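Local coordinates for hypothetical membrane spanning protein (Vibrio fischeri, PDB 4RCK) that is of unknown function but carries a magnesium-binding von Willebrand factor A domain of the BatA type, part of a membrane-spanning protein, at residues 67-79 with 99-113. Residues are numbered along the deposited sequence; the frame is centred on the assembly and turned at random.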
loop_
_atom_site.group_PDB
_atom_site.type_symbol
_atom_site.label_atom_id
_atom_site.label_comp_id
_atom_site.label_asym_id
_atom_site.label_seq_id
_atom_site.Cartn_x
_atom_site.Cartn_y
_atom_site.Cartn_z
ATOM N N GLY A 67 -10.716 0.415 -2.591
ATOM C CA GLY A 67 -11.639 0.423 -1.471
ATOM C C GLY A 67 -13.068 0.616 -1.942
ATOM O O GLY A 67 -13.297 1.068 -3.064
ATOM N N LEU A 68 -14.032 0.284 -1.088
ATOM C CA LEU A 68 -15.436 0.307 -1.491
ATOM C C LEU A 68 -16.331 1.112 -0.546
ATOM O O LEU A 68 -16.424 0.816 0.646
ATOM C CB LEU A 68 -15.964 -1.126 -1.607
ATOM C CG LEU A 68 -17.430 -1.321 -1.999
ATOM C CD1 LEU A 68 -17.767 -0.544 -3.263
ATOM C CD2 LEU A 68 -17.727 -2.802 -2.184
ATOM N N VAL A 69 -16.991 2.127 -1.098
ATOM C CA VAL A 69 -17.986 2.899 -0.362
ATOM C C VAL A 69 -19.362 2.697 -0.987
ATOM O O VAL A 69 -19.528 2.838 -2.196
ATOM C CB VAL A 69 -17.652 4.407 -0.344
ATOM C CG1 VAL A 69 -18.681 5.170 0.475
ATOM C CG2 VAL A 69 -16.254 4.638 0.204
ATOM N N LEU A 70 -20.343 2.352 -0.162
ATOM C CA LEU A 70 -21.713 2.170 -0.628
ATOM C C LEU A 70 -22.584 3.276 -0.051
ATOM O O LEU A 70 -22.410 3.651 1.111
ATOM C CB LEU A 70 -22.248 0.800 -0.210
ATOM C CG LEU A 70 -21.366 -0.406 -0.534
ATOM C CD1 LEU A 70 -21.847 -1.648 0.207
ATOM C CD2 LEU A 70 -21.335 -0.658 -2.033
ATOM N N PHE A 71 -23.510 3.817 -0.837
ATOM C CA PHE A 71 -24.382 4.840 -0.271
ATOM C C PHE A 71 -25.861 4.695 -0.618
ATOM O O PHE A 71 -26.257 3.944 -1.513
ATOM C CB PHE A 71 -23.896 6.249 -0.662
ATOM C CG PHE A 71 -23.940 6.542 -2.138
ATOM C CD1 PHE A 71 -22.943 6.085 -2.979
ATOM C CD2 PHE A 71 -24.952 7.320 -2.674
ATOM C CE1 PHE A 71 -22.969 6.371 -4.332
ATOM C CE2 PHE A 71 -24.986 7.609 -4.023
ATOM C CZ PHE A 71 -23.993 7.134 -4.856
ATOM N N GLY A 72 -26.659 5.417 0.160
ATOM C CA GLY A 72 -28.103 5.440 0.064
ATOM C C GLY A 72 -28.545 6.555 0.995
ATOM O O GLY A 72 -28.024 7.669 0.905
ATOM N N ASP A 73 -29.495 6.268 1.884
ATOM C CA ASP A 73 -29.909 7.239 2.896
ATOM C C ASP A 73 -28.689 7.726 3.664
ATOM O O ASP A 73 -28.528 8.920 3.910
ATOM C CB ASP A 73 -30.931 6.629 3.861
ATOM C CG ASP A 73 -32.304 6.468 3.236
ATOM O OD1 ASP A 73 -32.452 6.773 2.039
ATOM O OD2 ASP A 73 -33.231 6.012 3.938
ATOM N N HIS A 74 -27.833 6.782 4.038
ATOM C CA HIS A 74 -26.549 7.092 4.645
ATOM C C HIS A 74 -25.439 6.442 3.829
ATOM O O HIS A 74 -25.689 5.513 3.061
ATOM C CB HIS A 74 -26.501 6.614 6.097
ATOM C CG HIS A 74 -26.623 5.130 6.247
ATOM N ND1 HIS A 74 -27.812 4.458 6.060
ATOM C CD2 HIS A 74 -25.706 4.186 6.568
ATOM C CE1 HIS A 74 -27.622 3.166 6.257
ATOM N NE2 HIS A 74 -26.352 2.975 6.568
ATOM N N ALA A 75 -24.218 6.935 3.991
ATOM C CA ALA A 75 -23.074 6.361 3.298
ATOM C C ALA A 75 -22.188 5.613 4.284
ATOM O O ALA A 75 -21.946 6.091 5.393
ATOM C CB ALA A 75 -22.282 7.443 2.585
ATOM N N TYR A 76 -21.714 4.435 3.890
ATOM C CA TYR A 76 -20.791 3.692 4.739
ATOM C C TYR A 76 -19.670 3.029 3.946
ATOM O O TYR A 76 -19.781 2.792 2.743
ATOM C CB TYR A 76 -21.539 2.650 5.577
ATOM C CG TYR A 76 -22.232 1.563 4.790
ATOM C CD1 TYR A 76 -21.578 0.375 4.484
ATOM C CD2 TYR A 76 -23.547 1.713 4.373
ATOM C CE1 TYR A 76 -22.211 -0.625 3.773
ATOM C CE2 TYR A 76 -24.188 0.718 3.661
ATOM C CZ TYR A 76 -23.517 -0.449 3.364
ATOM O OH TYR A 76 -24.155 -1.441 2.654
ATOM N N LEU A 77 -18.585 2.743 4.655
ATOM C CA LEU A 77 -17.361 2.222 4.070
ATOM C C LEU A 77 -17.325 0.699 4.177
ATOM O O LEU A 77 -17.240 0.150 5.275
ATOM C CB LEU A 77 -16.159 2.862 4.773
ATOM C CG LEU A 77 -14.718 2.617 4.323
ATOM C CD1 LEU A 77 -14.174 1.326 4.917
ATOM C CD2 LEU A 77 -14.602 2.640 2.807
ATOM N N GLN A 78 -17.389 0.022 3.033
ATOM C CA GLN A 78 -17.435 -1.439 3.013
ATOM C C GLN A 78 -16.042 -2.055 3.131
ATOM O O GLN A 78 -15.822 -2.966 3.929
ATOM C CB GLN A 78 -18.125 -1.928 1.737
ATOM C CG GLN A 78 -18.183 -3.445 1.576
ATOM C CD GLN A 78 -19.192 -4.116 2.495
ATOM O OE1 GLN A 78 -19.271 -5.343 2.550
ATOM N NE2 GLN A 78 -19.973 -3.316 3.215
ATOM N N THR A 79 -15.104 -1.549 2.339
ATOM C CA THR A 79 -13.716 -1.995 2.398
ATOM C C THR A 79 -12.802 -0.788 2.554
ATOM O O THR A 79 -12.896 0.159 1.771
ATOM C CB THR A 79 -13.318 -2.788 1.139
ATOM O OG1 THR A 79 -14.225 -3.883 0.963
ATOM C CG2 THR A 79 -11.895 -3.313 1.261
ATOM N N LEU A 99 -31.419 -2.141 1.542
ATOM C CA LEU A 99 -30.939 -1.989 2.912
ATOM C C LEU A 99 -30.780 -0.508 3.252
ATOM O O LEU A 99 -31.047 -0.086 4.378
ATOM C CB LEU A 99 -29.615 -2.733 3.120
ATOM C CG LEU A 99 -28.803 -3.140 1.885
ATOM C CD1 LEU A 99 -28.229 -1.933 1.156
ATOM C CD2 LEU A 99 -27.694 -4.109 2.268
ATOM N N VAL A 100 -30.363 0.276 2.262
ATOM C CA VAL A 100 -30.052 1.687 2.467
ATOM C C VAL A 100 -31.195 2.623 2.083
ATOM O O VAL A 100 -31.048 3.843 2.147
ATOM C CB VAL A 100 -28.804 2.103 1.666
ATOM C CG1 VAL A 100 -27.562 1.433 2.232
ATOM C CG2 VAL A 100 -28.982 1.758 0.198
ATOM N N GLY A 101 -32.326 2.059 1.674
ATOM C CA GLY A 101 -33.495 2.862 1.367
ATOM C C GLY A 101 -33.504 3.454 -0.029
ATOM O O GLY A 101 -32.707 3.077 -0.889
ATOM N N GLN A 102 -34.417 4.396 -0.244
ATOM C CA GLN A 102 -34.661 4.961 -1.566
ATOM C C GLN A 102 -33.742 6.129 -1.895
ATOM O O GLN A 102 -33.354 6.328 -3.047
ATOM C CB GLN A 102 -36.118 5.416 -1.676
ATOM C CG GLN A 102 -37.117 4.288 -1.542
ATOM C CD GLN A 102 -36.891 3.206 -2.575
ATOM O OE1 GLN A 102 -36.712 3.491 -3.759
ATOM N NE2 GLN A 102 -36.884 1.955 -2.130
ATOM N N ARG A 103 -33.400 6.899 -0.871
ATOM C CA ARG A 103 -32.701 8.163 -1.055
ATOM C C ARG A 103 -31.197 7.965 -1.268
ATOM O O ARG A 103 -30.660 6.929 -0.896
ATOM C CB ARG A 103 -32.969 9.067 0.151
ATOM C CG ARG A 103 -34.454 9.240 0.466
ATOM C CD ARG A 103 -34.691 10.282 1.554
ATOM N NE ARG A 103 -34.858 11.626 1.004
ATOM C CZ ARG A 103 -36.034 12.222 0.828
ATOM N NH1 ARG A 103 -37.154 11.596 1.164
ATOM N NH2 ARG A 103 -36.092 13.445 0.319
ATOM N N THR A 104 -30.527 8.942 -1.884
ATOM C CA THR A 104 -29.078 8.849 -2.106
ATOM C C THR A 104 -28.274 9.976 -1.465
ATOM O O THR A 104 -28.626 11.151 -1.560
ATOM C CB THR A 104 -28.709 8.832 -3.612
ATOM O OG1 THR A 104 -29.235 9.995 -4.265
ATOM C CG2 THR A 104 -29.236 7.587 -4.288
ATOM N N ALA A 105 -27.178 9.587 -0.824
ATOM C CA ALA A 105 -26.212 10.524 -0.271
ATOM C C ALA A 105 -24.948 10.548 -1.113
ATOM O O ALA A 105 -24.044 9.742 -0.904
ATOM C CB ALA A 105 -25.885 10.158 1.171
ATOM N N ILE A 106 -24.886 11.469 -2.066
ATOM C CA ILE A 106 -23.727 11.554 -2.942
ATOM C C ILE A 106 -22.587 12.290 -2.246
ATOM O O ILE A 106 -21.428 11.884 -2.338
ATOM C CB ILE A 106 -24.066 12.254 -4.269
ATOM C CG1 ILE A 106 -25.240 11.553 -4.948
ATOM C CG2 ILE A 106 -22.861 12.259 -5.191
ATOM C CD1 ILE A 106 -25.573 12.094 -6.322
ATOM N N GLY A 107 -22.924 13.364 -1.539
ATOM C CA GLY A 107 -21.942 14.116 -0.780
ATOM C C GLY A 107 -21.296 13.264 0.295
ATOM O O GLY A 107 -20.071 13.212 0.405
ATOM N N GLU A 108 -22.129 12.597 1.088
ATOM C CA GLU A 108 -21.659 11.716 2.153
ATOM C C GLU A 108 -20.775 10.599 1.609
ATOM O O GLU A 108 -19.786 10.217 2.234
ATOM C CB GLU A 108 -22.844 11.116 2.910
ATOM C CG GLU A 108 -23.666 12.121 3.699
ATOM C CD GLU A 108 -23.342 12.100 5.180
ATOM O OE1 GLU A 108 -23.937 11.275 5.907
ATOM O OE2 GLU A 108 -22.493 12.904 5.619
ATOM N N GLY A 109 -21.142 10.077 0.443
ATOM C CA GLY A 109 -20.373 9.026 -0.198
ATOM C C GLY A 109 -18.985 9.496 -0.583
ATOM O O GLY A 109 -17.998 8.795 -0.362
ATOM N N LEU A 110 -18.909 10.693 -1.157
ATOM C CA LEU A 110 -17.633 11.272 -1.556
ATOM C C LEU A 110 -16.802 11.675 -0.344
ATOM O O LEU A 110 -15.595 11.434 -0.301
ATOM C CB LEU A 110 -17.853 12.485 -2.462
ATOM C CG LEU A 110 -18.547 12.220 -3.798
ATOM C CD1 LEU A 110 -18.699 13.510 -4.587
ATOM C CD2 LEU A 110 -17.786 11.180 -4.602
ATOM N N GLY A 111 -17.455 12.292 0.636
ATOM C CA GLY A 111 -16.785 12.735 1.845
ATOM C C GLY A 111 -16.155 11.587 2.607
ATOM O O GLY A 111 -15.080 11.730 3.190
ATOM N N LEU A 112 -16.827 10.442 2.599
ATOM C CA LEU A 112 -16.321 9.253 3.271
ATOM C C LEU A 112 -15.186 8.623 2.473
ATOM O O LEU A 112 -14.202 8.147 3.040
ATOM C CB LEU A 112 -17.445 8.243 3.486
ATOM C CG LEU A 112 -17.068 6.947 4.201
ATOM C CD1 LEU A 112 -16.303 7.237 5.480
ATOM C CD2 LEU A 112 -18.322 6.168 4.507
ATOM N N ALA A 113 -15.336 8.620 1.154
ATOM C CA ALA A 113 -14.291 8.133 0.266
ATOM C C ALA A 113 -13.054 9.013 0.387
ATOM O O ALA A 113 -11.928 8.517 0.434
ATOM C CB ALA A 113 -14.785 8.101 -1.162
#
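Three hydrogen bonds join the hairpin turn at Gly72 and Asp73 to the loop 99-105. Asp73 N gives a nearly straight bond to Val100 O (2.9 Å, 166° at the hydrogen), and two weak ones follow along the loop, from Arg103 N to Asp73 OD1 and from Ala105 N to Gly72 O. With CG beside its own backbone N (chi1 -74°), the Asp73 carboxylate turns back to the loop; the Arg103 guanidinium leads away and forms no salt bridge with it.

Packing continues from the loop into the first turns of helix 106-118. Val100 sets CG1 against the edge of the Tyr76 ring, 3.7 Å from CE2, while its CG2 branch lies over Gly72 CA. Phe71 presents its ring edge to Thr104 CB. Further along, the Ala75 methyl rests on the helix backbone at Gly109, 3.6 Å from its N, and Leu112 lays CD2 against the backbone of Tyr76 and Leu77. Val69 completes the seam, CG1 facing Leu112 and CG2 facing Ala113.

Strand 67-71 also pairs in parallel with strand 19-26. Thr104 touches Ser28, a magnesium ligand, and its N is hydrogen-bonded to Thr136 OG1 of the second subunit, whose Leu130 packs on Phe71. Helix lies against sheet as in the alpha-beta-alpha sandwich of a vWA domain, the Thr104 loop bordering a magnesium site consistent with a MIDAS.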